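Local structure of RmpD (Hexulose-6-phosphate synthase) (3EXS) at residues Leu8-Asp13 with Arg197-Ala202; Val116-Asp121 with Ala138-Ser143; Val171-Gly176 with Phe191-Gly196. The protein is a TIM-barrel protein of the orotidine 5'-phosphate decarboxylase/HUMPS family that assembles from two subunits and binds ribulose-5-phosphate. All coordinates share one frame; numbering follows the deposited sequence.

Interaction 1: Leu8-Asp13 with Arg197-Ala202; sequences LQVALD and RGITEA. With 5RP (ribulose-5-phosphate), chain E.
Beside the phosphate end of the barrel's ligand pocket, Val10 and Ala11 on strand 7-12 meet Ile199 and Thr200 on the short helix 197-200. The link is largely apolar. Val10 CG2 carries most of it, lying 3.9 Å from Ile199 CG2 and 3.7 Å from Thr200 CG2, with the side chains of Val10 and Ile199 crossing at about a right angle. Branched residues suit this seam, since each offers a methyl close to its backbone. Leu8 widens the patch at the tip of Ile199, and Phe212 of helix 205-219 and Val27 of helix 17-27 enclose it from outside.

Thr200 has two roles. With chi1 at 56°, OG1 sits between the backbone N and the carbonyl carbon, and CG2 is left anti to the carbonyl carbon, facing the strand. OG1 takes up a water that donates to Ala11 O at 2.6 Å, and bonds weakly to Gly196 O. Towards the ligand, Ala11 is small enough for its CB to sit 3.6 Å from O14 of ribulose-5-phosphate. Arg197 N donates to phosphate O11 at 2.9 Å, almost straight (170°), and the bend at chi3 (-50°) folds the guanidinium back so that O11 lies over one of its faces. A short helix after the eighth strand, its N-terminus turned to a phosphate, is the phosphate-binding element of many TIM barrels.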
loop_
_atom_site.group_PDB
_atom_site.type_symbol
_atom_site.label_atom_id
_atom_site.label_comp_id
_atom_site.label_asym_id
_atom_site.label_seq_id
_atom_site.Cartn_x
_atom_site.Cartn_y
_atom_site.Cartn_z
ATOM N N LEU A 8 -7.686 1.218 -22.714
ATOM C CA LEU A 8 -7.069 -0.034 -22.284
ATOM C C LEU A 8 -5.791 0.248 -21.451
ATOM O O LEU A 8 -4.889 1.004 -21.884
ATOM C CB LEU A 8 -6.768 -0.941 -23.470
ATOM C CG LEU A 8 -6.022 -2.216 -23.091
ATOM C CD1 LEU A 8 -6.891 -3.138 -22.241
ATOM C CD2 LEU A 8 -5.491 -2.935 -24.315
ATOM N N GLN A 9 -5.725 -0.351 -20.262
ATOM C CA GLN A 9 -4.556 -0.195 -19.396
ATOM C C GLN A 9 -3.949 -1.559 -19.097
ATOM O O GLN A 9 -4.695 -2.498 -18.821
ATOM C CB GLN A 9 -4.980 0.512 -18.104
ATOM C CG GLN A 9 -3.986 0.518 -16.958
ATOM C CD GLN A 9 -4.475 1.423 -15.843
ATOM O OE1 GLN A 9 -5.238 2.369 -16.086
ATOM N NE2 GLN A 9 -4.060 1.134 -14.607
ATOM N N VAL A 10 -2.623 -1.681 -19.183
ATOM C CA VAL A 10 -1.943 -2.890 -18.704
ATOM C C VAL A 10 -1.370 -2.646 -17.289
ATOM O O VAL A 10 -0.749 -1.594 -17.030
ATOM C CB VAL A 10 -0.834 -3.420 -19.662
ATOM C CG1 VAL A 10 0.305 -2.426 -19.820
ATOM C CG2 VAL A 10 -0.289 -4.767 -19.184
ATOM N N ALA A 11 -1.621 -3.607 -16.389
ATOM C CA ALA A 11 -1.020 -3.625 -15.063
ATOM C C ALA A 11 0.274 -4.450 -15.091
ATOM O O ALA A 11 0.235 -5.673 -15.354
ATOM C CB ALA A 11 -1.974 -4.213 -14.060
ATOM N N LEU A 12 1.401 -3.783 -14.817
ATOM C CA LEU A 12 2.671 -4.476 -14.695
ATOM C C LEU A 12 2.835 -4.885 -13.232
ATOM O O LEU A 12 3.213 -4.064 -12.379
ATOM C CB LEU A 12 3.858 -3.613 -15.191
ATOM C CG LEU A 12 3.740 -2.961 -16.592
ATOM C CD1 LEU A 12 4.839 -1.957 -16.889
ATOM C CD2 LEU A 12 3.673 -3.991 -17.677
ATOM N N ASP A 13 2.543 -6.161 -12.966
ATOM C CA ASP A 13 2.532 -6.716 -11.595
ATOM C C ASP A 13 3.677 -7.677 -11.310
ATOM O O ASP A 13 3.624 -8.450 -10.345
ATOM C CB ASP A 13 1.197 -7.401 -11.297
ATOM C CG ASP A 13 0.094 -6.406 -11.063
ATOM O OD1 ASP A 13 0.402 -5.204 -10.923
ATOM O OD2 ASP A 13 -1.086 -6.812 -11.026
ATOM N N ARG A 197 -2.937 -9.994 -16.016
ATOM C CA ARG A 197 -2.548 -11.328 -16.499
ATOM C C ARG A 197 -3.089 -11.757 -17.870
ATOM O O ARG A 197 -2.453 -12.555 -18.571
ATOM C CB ARG A 197 -2.851 -12.395 -15.442
ATOM C CG ARG A 197 -1.790 -12.482 -14.324
ATOM C CD ARG A 197 -2.270 -13.398 -13.198
ATOM N NE ARG A 197 -3.615 -13.002 -12.806
ATOM C CZ ARG A 197 -3.982 -12.644 -11.579
ATOM N NH1 ARG A 197 -3.114 -12.648 -10.568
ATOM N NH2 ARG A 197 -5.242 -12.291 -11.362
ATOM N N GLY A 198 -4.251 -11.239 -18.247
ATOM C CA GLY A 198 -4.800 -11.506 -19.568
ATOM C C GLY A 198 -3.917 -10.961 -20.681
ATOM O O GLY A 198 -3.896 -11.513 -21.777
ATOM N N ILE A 199 -3.190 -9.874 -20.408
ATOM C CA ILE A 199 -2.173 -9.359 -21.339
ATOM C C ILE A 199 -0.794 -9.938 -21.040
ATOM O O ILE A 199 -0.144 -10.463 -21.936
ATOM C CB ILE A 199 -2.084 -7.821 -21.329
ATOM C CG1 ILE A 199 -3.314 -7.216 -21.981
ATOM C CG2 ILE A 199 -0.803 -7.326 -22.037
ATOM C CD1 ILE A 199 -3.299 -5.740 -21.949
ATOM N N THR A 200 -0.376 -9.856 -19.780
ATOM C CA THR A 200 1.011 -10.091 -19.383
ATOM C C THR A 200 1.419 -11.555 -19.307
ATOM O O THR A 200 2.599 -11.851 -19.120
ATOM C CB THR A 200 1.326 -9.465 -17.987
ATOM O OG1 THR A 200 0.403 -9.964 -17.005
ATOM C CG2 THR A 200 1.273 -7.946 -18.031
ATOM N N GLU A 201 0.452 -12.466 -19.384
ATOM C CA GLU A 201 0.722 -13.905 -19.296
ATOM C C GLU A 201 0.072 -14.638 -20.460
ATOM O O GLU A 201 0.093 -15.856 -20.517
ATOM C CB GLU A 201 0.235 -14.479 -17.972
ATOM C CG GLU A 201 1.221 -14.354 -16.839
ATOM C CD GLU A 201 0.612 -14.719 -15.485
ATOM O OE1 GLU A 201 -0.459 -15.389 -15.451
ATOM O OE2 GLU A 201 1.214 -14.331 -14.449
ATOM N N ALA A 202 -0.517 -13.872 -21.377
ATOM C CA ALA A 202 -0.969 -14.379 -22.664
ATOM C C ALA A 202 0.236 -14.980 -23.359
ATOM O O ALA A 202 1.391 -14.728 -22.968
ATOM C CB ALA A 202 -1.544 -13.255 -23.504
HETATM C C2 5RP E . -4.041 -5.724 -7.685
HETATM C C3 5RP E . -4.172 -5.664 -9.192
HETATM C C5 5RP E . -5.441 -6.041 -9.923
HETATM O O13 5RP E . -6.078 -7.255 -9.508
HETATM C C6 5RP E . -4.923 -6.190 -11.333
HETATM O O14 5RP E . -4.781 -4.868 -11.836
HETATM C C7 5RP E . -5.842 -6.948 -12.240
HETATM O O8 5RP E . -4.946 -7.770 -12.952
HETATM P P9 5RP E . -5.527 -9.174 -13.437
HETATM O O12 5RP E . -6.540 -9.572 -12.380
HETATM O O11 5RP E . -4.314 -10.097 -13.492
HETATM O O10 5RP E . -6.158 -8.783 -14.763
HETATM O O4 5RP E . -3.231 -5.259 -9.875
HETATM O O1 5RP E . -4.372 -4.431 -7.173
HETATM O O HOH W 1 0.254 -8.211 -14.654
#

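Interaction 2: Val116-Asp121 with Ala138-Ser143; sequences VELYGD and AIYHQS. With 5RP (ribulose-5-phosphate), chain E.
Val116 and Glu117 pair in parallel register with Ala138 and Ile139, the touching parts running 27° apart in direction. Ile139 N donates to Val116 O at 2.8 Å, and Leu118 N returns a bond to Ile139 O at 3.2 Å. Beyond this point the two chains move apart, and a water takes over the ladder, donating to Leu118 O at 2.7 Å and accepting from His141 N at 2.9 Å.

The side chains divide between two faces. Towards the barrel interior, Glu117 bends at chi2 (-86°), which swings its carboxylate over to His141, and NE2 donates to OE1 close to the plane of the imidazole ring. The modelled separation is very short, and its exact value is doubtful. Ile139 CG2 lies 3.7 Å from Glu117 OE1, giving the carboxylate an apolar flank. Tyr119 CE2 sits over one face of the His141 ring; the two rings meet obliquely, planes at 48° and centroids 4.4 Å apart. Tyr119 OH reaches the ligand, accepting from O1 of ribulose-5-phosphate at 2.8 Å, and also bonds to Asp69 of the second subunit, so the phenol joins pocket and dimer interface.

On the outer side Leu118 acts as a wedge: its CD1 touches Ala138 CB at 3.9 Å and approaches the edge of the Tyr140 ring. A small alanine leaves room for that methyl.

The pair closes the beta-alpha-beta unit of strand 113-117, helix 124-132 and strand 137-141. Leu164 and Val161 of helix 155-167 cover Leu118 and Tyr140 respectively, Asp157 binds Tyr140 OH, and strands 85-89 and 170-174 continue the barrel beyond the two strands.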
loop_
_atom_site.group_PDB
_atom_site.type_symbol
_atom_site.label_atom_id
_atom_site.label_comp_id
_atom_site.label_asym_id
_atom_site.label_seq_id
_atom_site.Cartn_x
_atom_site.Cartn_y
_atom_site.Cartn_z
ATOM N N VAL A 116 -8.826 6.465 -6.672
ATOM C CA VAL A 116 -9.174 5.742 -5.472
ATOM C C VAL A 116 -9.356 4.250 -5.775
ATOM O O VAL A 116 -10.226 3.870 -6.540
ATOM C CB VAL A 116 -10.410 6.352 -4.778
ATOM C CG1 VAL A 116 -10.653 5.663 -3.441
ATOM C CG2 VAL A 116 -10.208 7.860 -4.549
ATOM N N GLU A 117 -8.506 3.431 -5.163
ATOM C CA GLU A 117 -8.601 1.980 -5.177
ATOM C C GLU A 117 -9.615 1.462 -4.134
ATOM O O GLU A 117 -9.442 1.625 -2.909
ATOM C CB GLU A 117 -7.221 1.366 -4.907
ATOM C CG GLU A 117 -6.241 1.389 -6.070
ATOM C CD GLU A 117 -6.402 0.200 -6.999
ATOM O OE1 GLU A 117 -7.419 -0.523 -6.900
ATOM O OE2 GLU A 117 -5.511 -0.020 -7.849
ATOM N N LEU A 118 -10.659 0.811 -4.637
ATOM C CA LEU A 118 -11.784 0.374 -3.834
ATOM C C LEU A 118 -11.525 -1.029 -3.378
ATOM O O LEU A 118 -11.539 -1.978 -4.166
ATOM C CB LEU A 118 -13.062 0.443 -4.656
ATOM C CG LEU A 118 -13.393 1.837 -5.185
ATOM C CD1 LEU A 118 -14.509 1.791 -6.183
ATOM C CD2 LEU A 118 -13.752 2.752 -4.036
ATOM N N TYR A 119 -11.253 -1.150 -2.090
ATOM C CA TYR A 119 -11.115 -2.438 -1.447
ATOM C C TYR A 119 -11.946 -2.445 -0.162
ATOM O O TYR A 119 -12.122 -1.394 0.450
ATOM C CB TYR A 119 -9.646 -2.677 -1.130
ATOM C CG TYR A 119 -8.832 -3.243 -2.275
ATOM C CD1 TYR A 119 -8.636 -4.614 -2.405
ATOM C CD2 TYR A 119 -8.234 -2.402 -3.214
ATOM C CE1 TYR A 119 -7.860 -5.126 -3.466
ATOM C CE2 TYR A 119 -7.478 -2.902 -4.274
ATOM C CZ TYR A 119 -7.297 -4.253 -4.398
ATOM O OH TYR A 119 -6.545 -4.731 -5.438
ATOM N N GLY A 120 -12.450 -3.612 0.251
ATOM C CA GLY A 120 -13.242 -3.723 1.490
ATOM C C GLY A 120 -14.532 -2.902 1.477
ATOM O O GLY A 120 -15.074 -2.585 0.414
ATOM N N ASP A 121 -15.004 -2.527 2.662
ATOM C CA ASP A 121 -16.318 -1.880 2.831
ATOM C C ASP A 121 -16.236 -0.362 2.799
ATOM O O ASP A 121 -16.207 0.285 3.845
ATOM C CB ASP A 121 -16.974 -2.313 4.158
ATOM C CG ASP A 121 -17.090 -3.825 4.296
ATOM O OD1 ASP A 121 -17.361 -4.494 3.274
ATOM O OD2 ASP A 121 -16.920 -4.339 5.431
ATOM N N ALA A 138 -12.129 6.365 -9.662
ATOM C CA ALA A 138 -12.115 5.216 -8.790
ATOM C C ALA A 138 -11.840 4.005 -9.637
ATOM O O ALA A 138 -12.120 4.000 -10.840
ATOM C CB ALA A 138 -13.429 5.067 -8.058
ATOM N N ILE A 139 -11.276 2.989 -9.003
ATOM C CA ILE A 139 -10.911 1.769 -9.664
ATOM C C ILE A 139 -11.602 0.687 -8.899
ATOM O O ILE A 139 -11.316 0.462 -7.722
ATOM C CB ILE A 139 -9.403 1.543 -9.619
ATOM C CG1 ILE A 139 -8.719 2.596 -10.470
ATOM C CG2 ILE A 139 -9.051 0.133 -10.104
ATOM C CD1 ILE A 139 -7.471 3.028 -9.921
ATOM N N TYR A 140 -12.525 0.034 -9.599
ATOM C CA TYR A 140 -13.385 -1.010 -9.058
ATOM C C TYR A 140 -12.878 -2.409 -9.458
ATOM O O TYR A 140 -12.559 -2.667 -10.630
ATOM C CB TYR A 140 -14.849 -0.803 -9.529
ATOM C CG TYR A 140 -15.785 -1.847 -8.965
ATOM C CD1 TYR A 140 -16.487 -1.612 -7.794
ATOM C CD2 TYR A 140 -15.913 -3.097 -9.570
ATOM C CE1 TYR A 140 -17.310 -2.566 -7.262
ATOM C CE2 TYR A 140 -16.725 -4.064 -9.038
ATOM C CZ TYR A 140 -17.425 -3.790 -7.889
ATOM O OH TYR A 140 -18.246 -4.741 -7.351
ATOM N N HIS A 141 -12.844 -3.302 -8.473
ATOM C CA HIS A 141 -12.350 -4.668 -8.635
ATOM C C HIS A 141 -13.472 -5.710 -8.632
ATOM O O HIS A 141 -14.324 -5.714 -7.727
ATOM C CB HIS A 141 -11.351 -4.979 -7.525
ATOM C CG HIS A 141 -10.149 -4.091 -7.532
ATOM N ND1 HIS A 141 -8.885 -4.553 -7.833
ATOM C CD2 HIS A 141 -10.019 -2.767 -7.284
ATOM C CE1 HIS A 141 -8.029 -3.550 -7.762
ATOM N NE2 HIS A 141 -8.693 -2.456 -7.434
ATOM N N GLN A 142 -13.476 -6.576 -9.654
ATOM C CA GLN A 142 -14.379 -7.737 -9.724
ATOM C C GLN A 142 -14.216 -8.559 -8.434
ATOM O O GLN A 142 -13.084 -8.737 -7.952
ATOM C CB GLN A 142 -14.081 -8.593 -10.988
ATOM C CG GLN A 142 -15.108 -8.524 -12.178
ATOM C CD GLN A 142 -15.286 -7.118 -12.850
ATOM O OE1 GLN A 142 -14.706 -6.109 -12.418
ATOM N NE2 GLN A 142 -16.108 -7.072 -13.908
ATOM N N SER A 143 -15.342 -9.027 -7.883
ATOM C CA SER A 143 -15.386 -9.789 -6.618
ATOM C C SER A 143 -15.034 -11.287 -6.769
ATOM O O SER A 143 -15.470 -11.921 -7.736
ATOM C CB SER A 143 -16.789 -9.682 -6.001
ATOM O OG SER A 143 -17.236 -8.342 -5.923
HETATM C C2 5RP E . -4.041 -5.724 -7.685
HETATM C C3 5RP E . -4.172 -5.664 -9.192
HETATM C C5 5RP E . -5.441 -6.041 -9.923
HETATM O O13 5RP E . -6.078 -7.255 -9.508
HETATM C C6 5RP E . -4.923 -6.190 -11.333
HETATM O O14 5RP E . -4.781 -4.868 -11.836
HETATM C C7 5RP E . -5.842 -6.948 -12.240
HETATM O O8 5RP E . -4.946 -7.770 -12.952
HETATM P P9 5RP E . -5.527 -9.174 -13.437
HETATM O O12 5RP E . -6.540 -9.572 -12.380
HETATM O O11 5RP E . -4.314 -10.097 -13.492
HETATM O O10 5RP E . -6.158 -8.783 -14.763
HETATM O O4 5RP E . -3.231 -5.259 -9.875
HETATM O O1 5RP E . -4.372 -4.431 -7.173
HETATM O O HOH W 2 -13.531 -2.988 -5.696
#

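Interaction 3: Val171-Gly176 with Phe191-Gly196; sequences VSVTGG and FTFIAG. With 5RP (ribulose-5-phosphate), chain E.
Thr174 and Ile194 meet at the C-terminal mouth of the TIM barrel, where its seventh and eighth strands open onto the phosphate of ribulose-5-phosphate. Thr174 OG1 donates to Ile194 O at 2.8 Å from above the carbonyl plane; a chi1 of -167° turns the hydroxyl away from its own N and across to the neighbouring strand. It also accepts a weak bond from ligand O14. A water donates to Ile194 O and, at 2.6 Å, to phosphate O10, and accepts from Gly175 N.

Two glycines grip the phosphate through their backbones: Gly176 N donates to O12 at 2.9 Å and Gly196 N to O10 at 3.0 Å. Having no side chain lets Gly196 sit right against the ester oxygen O8, at the N-cap of the following helix.

Behind this shell the parallel ladder fixes the loop ends, with Val173 N bonded to Thr192 O and Ile194 N to Val173 O. Inside the barrel, Ser172 CB packs on Ile194 CD1. On the outer face, where Phe193 also meets the ring of Trp220, the side chains of Val173 and Phe193 point the same way, and Val173 CG2 presses tightly on Phe193 CD1, 3.2 Å away.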
loop_
_atom_site.group_PDB
_atom_site.type_symbol
_atom_site.label_atom_id
_atom_site.label_comp_id
_atom_site.label_asym_id
_atom_site.label_seq_id
_atom_site.Cartn_x
_atom_site.Cartn_y
_atom_site.Cartn_z
ATOM N N VAL A 171 -14.848 5.732 -13.648
ATOM C CA VAL A 171 -14.547 4.413 -13.071
ATOM C C VAL A 171 -13.668 3.574 -13.986
ATOM O O VAL A 171 -13.967 3.452 -15.190
ATOM C CB VAL A 171 -15.845 3.603 -12.840
ATOM C CG1 VAL A 171 -15.570 2.256 -12.154
ATOM C CG2 VAL A 171 -16.815 4.398 -12.041
ATOM N N SER A 172 -12.602 3.006 -13.403
ATOM C CA SER A 172 -11.779 1.955 -14.026
ATOM C C SER A 172 -12.247 0.603 -13.494
ATOM O O SER A 172 -12.570 0.492 -12.321
ATOM C CB SER A 172 -10.279 2.123 -13.714
ATOM O OG SER A 172 -9.685 3.254 -14.342
ATOM N N VAL A 173 -12.299 -0.416 -14.352
ATOM C CA VAL A 173 -12.707 -1.757 -13.913
ATOM C C VAL A 173 -11.616 -2.764 -14.166
ATOM O O VAL A 173 -10.984 -2.761 -15.218
ATOM C CB VAL A 173 -14.066 -2.285 -14.543
ATOM C CG1 VAL A 173 -15.210 -1.281 -14.368
ATOM C CG2 VAL A 173 -13.903 -2.635 -15.987
ATOM N N THR A 174 -11.400 -3.641 -13.202
ATOM C CA THR A 174 -10.293 -4.576 -13.281
ATOM C C THR A 174 -10.590 -5.820 -12.450
ATOM O O THR A 174 -11.541 -5.811 -11.653
ATOM C CB THR A 174 -8.988 -3.908 -12.828
ATOM O OG1 THR A 174 -7.891 -4.737 -13.201
ATOM C CG2 THR A 174 -8.974 -3.662 -11.305
ATOM N N GLY A 175 -9.791 -6.875 -12.640
ATOM C CA GLY A 175 -9.965 -8.144 -11.919
ATOM C C GLY A 175 -10.298 -9.285 -12.860
ATOM O O GLY A 175 -11.447 -9.442 -13.280
ATOM N N GLY A 176 -9.274 -10.059 -13.214
ATOM C CA GLY A 176 -9.416 -11.216 -14.094
ATOM C C GLY A 176 -10.184 -10.946 -15.377
ATOM O O GLY A 176 -10.966 -11.786 -15.828
ATOM N N PHE A 191 -14.548 4.031 -18.007
ATOM C CA PHE A 191 -13.503 4.944 -18.413
ATOM C C PHE A 191 -12.248 4.198 -18.874
ATOM O O PHE A 191 -11.615 4.589 -19.859
ATOM C CB PHE A 191 -13.204 5.897 -17.276
ATOM C CG PHE A 191 -11.981 6.732 -17.480
ATOM C CD1 PHE A 191 -11.961 7.740 -18.435
ATOM C CD2 PHE A 191 -10.862 6.547 -16.678
ATOM C CE1 PHE A 191 -10.830 8.535 -18.618
ATOM C CE2 PHE A 191 -9.721 7.331 -16.854
ATOM C CZ PHE A 191 -9.709 8.330 -17.830
ATOM N N THR A 192 -11.907 3.110 -18.187
ATOM C CA THR A 192 -10.674 2.353 -18.452
ATOM C C THR A 192 -10.878 0.927 -18.014
ATOM O O THR A 192 -11.472 0.697 -16.960
ATOM C CB THR A 192 -9.468 2.908 -17.635
ATOM O OG1 THR A 192 -9.117 4.210 -18.108
ATOM C CG2 THR A 192 -8.265 2.019 -17.769
ATOM N N PHE A 193 -10.401 -0.027 -18.816
ATOM C CA PHE A 193 -10.335 -1.426 -18.405
ATOM C C PHE A 193 -8.892 -1.753 -18.137
ATOM O O PHE A 193 -8.014 -1.499 -18.964
ATOM C CB PHE A 193 -10.834 -2.370 -19.494
ATOM C CG PHE A 193 -12.286 -2.245 -19.788
ATOM C CD1 PHE A 193 -13.204 -3.009 -19.103
ATOM C CD2 PHE A 193 -12.738 -1.376 -20.772
ATOM C CE1 PHE A 193 -14.574 -2.894 -19.382
ATOM C CE2 PHE A 193 -14.105 -1.268 -21.065
ATOM C CZ PHE A 193 -15.014 -2.025 -20.370
ATOM N N ILE A 194 -8.637 -2.311 -16.965
ATOM C CA ILE A 194 -7.284 -2.622 -16.605
ATOM C C ILE A 194 -7.088 -4.111 -16.743
ATOM O O ILE A 194 -7.713 -4.897 -16.029
ATOM C CB ILE A 194 -6.968 -2.165 -15.177
ATOM C CG1 ILE A 194 -7.191 -0.662 -15.038
ATOM C CG2 ILE A 194 -5.541 -2.525 -14.818
ATOM C CD1 ILE A 194 -7.077 -0.173 -13.627
ATOM N N ALA A 195 -6.215 -4.503 -17.658
ATOM C CA ALA A 195 -5.874 -5.907 -17.788
ATOM C C ALA A 195 -4.443 -6.136 -17.347
ATOM O O ALA A 195 -3.513 -5.476 -17.845
ATOM C CB ALA A 195 -6.099 -6.406 -19.232
ATOM N N GLY A 196 -4.289 -7.052 -16.386
ATOM C CA GLY A 196 -2.997 -7.575 -15.990
ATOM C C GLY A 196 -2.699 -8.877 -16.702
ATOM O O GLY A 196 -2.291 -8.875 -17.861
HETATM C C2 5RP E . -4.041 -5.724 -7.685
HETATM C C3 5RP E . -4.172 -5.664 -9.192
HETATM C C5 5RP E . -5.441 -6.041 -9.923
HETATM O O13 5RP E . -6.078 -7.255 -9.508
HETATM C C6 5RP E . -4.923 -6.190 -11.333
HETATM O O14 5RP E . -4.781 -4.868 -11.836
HETATM C C7 5RP E . -5.842 -6.948 -12.240
HETATM O O8 5RP E . -4.946 -7.770 -12.952
HETATM P P9 5RP E . -5.527 -9.174 -13.437
HETATM O O12 5RP E . -6.540 -9.572 -12.380
HETATM O O11 5RP E . -4.314 -10.097 -13.492
HETATM O O10 5RP E . -6.158 -8.783 -14.763
HETATM O O4 5RP E . -3.231 -5.259 -9.875
HETATM O O1 5RP E . -4.372 -4.431 -7.173
HETATM O O HOH W 3 -8.305 -7.357 -14.968
#

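All three contacts are buried, belong to one closed parallel barrel and touch the same ribulose-5-phosphate. Interactions 2 and 3 are strand-to-strand pairings and rest on backbone ladders; interaction 1 joins strand to helix through methyl groups and a water. They share a continuous sheet: Gln9 pairs with Phe193 and Ala195, joining interaction 1 to interaction 3, and Ser172 pairs with Ala138 and Tyr140, joining interaction 3 to interaction 2. Interactions 1 and 2 do not touch, their centres about 18 Å apart. The three also differ in which part of the ligand they hold: 171-176/191-196 and Arg197 hold the phosphate, whereas interaction 2 reaches O1 at the other end, beside the second subunit.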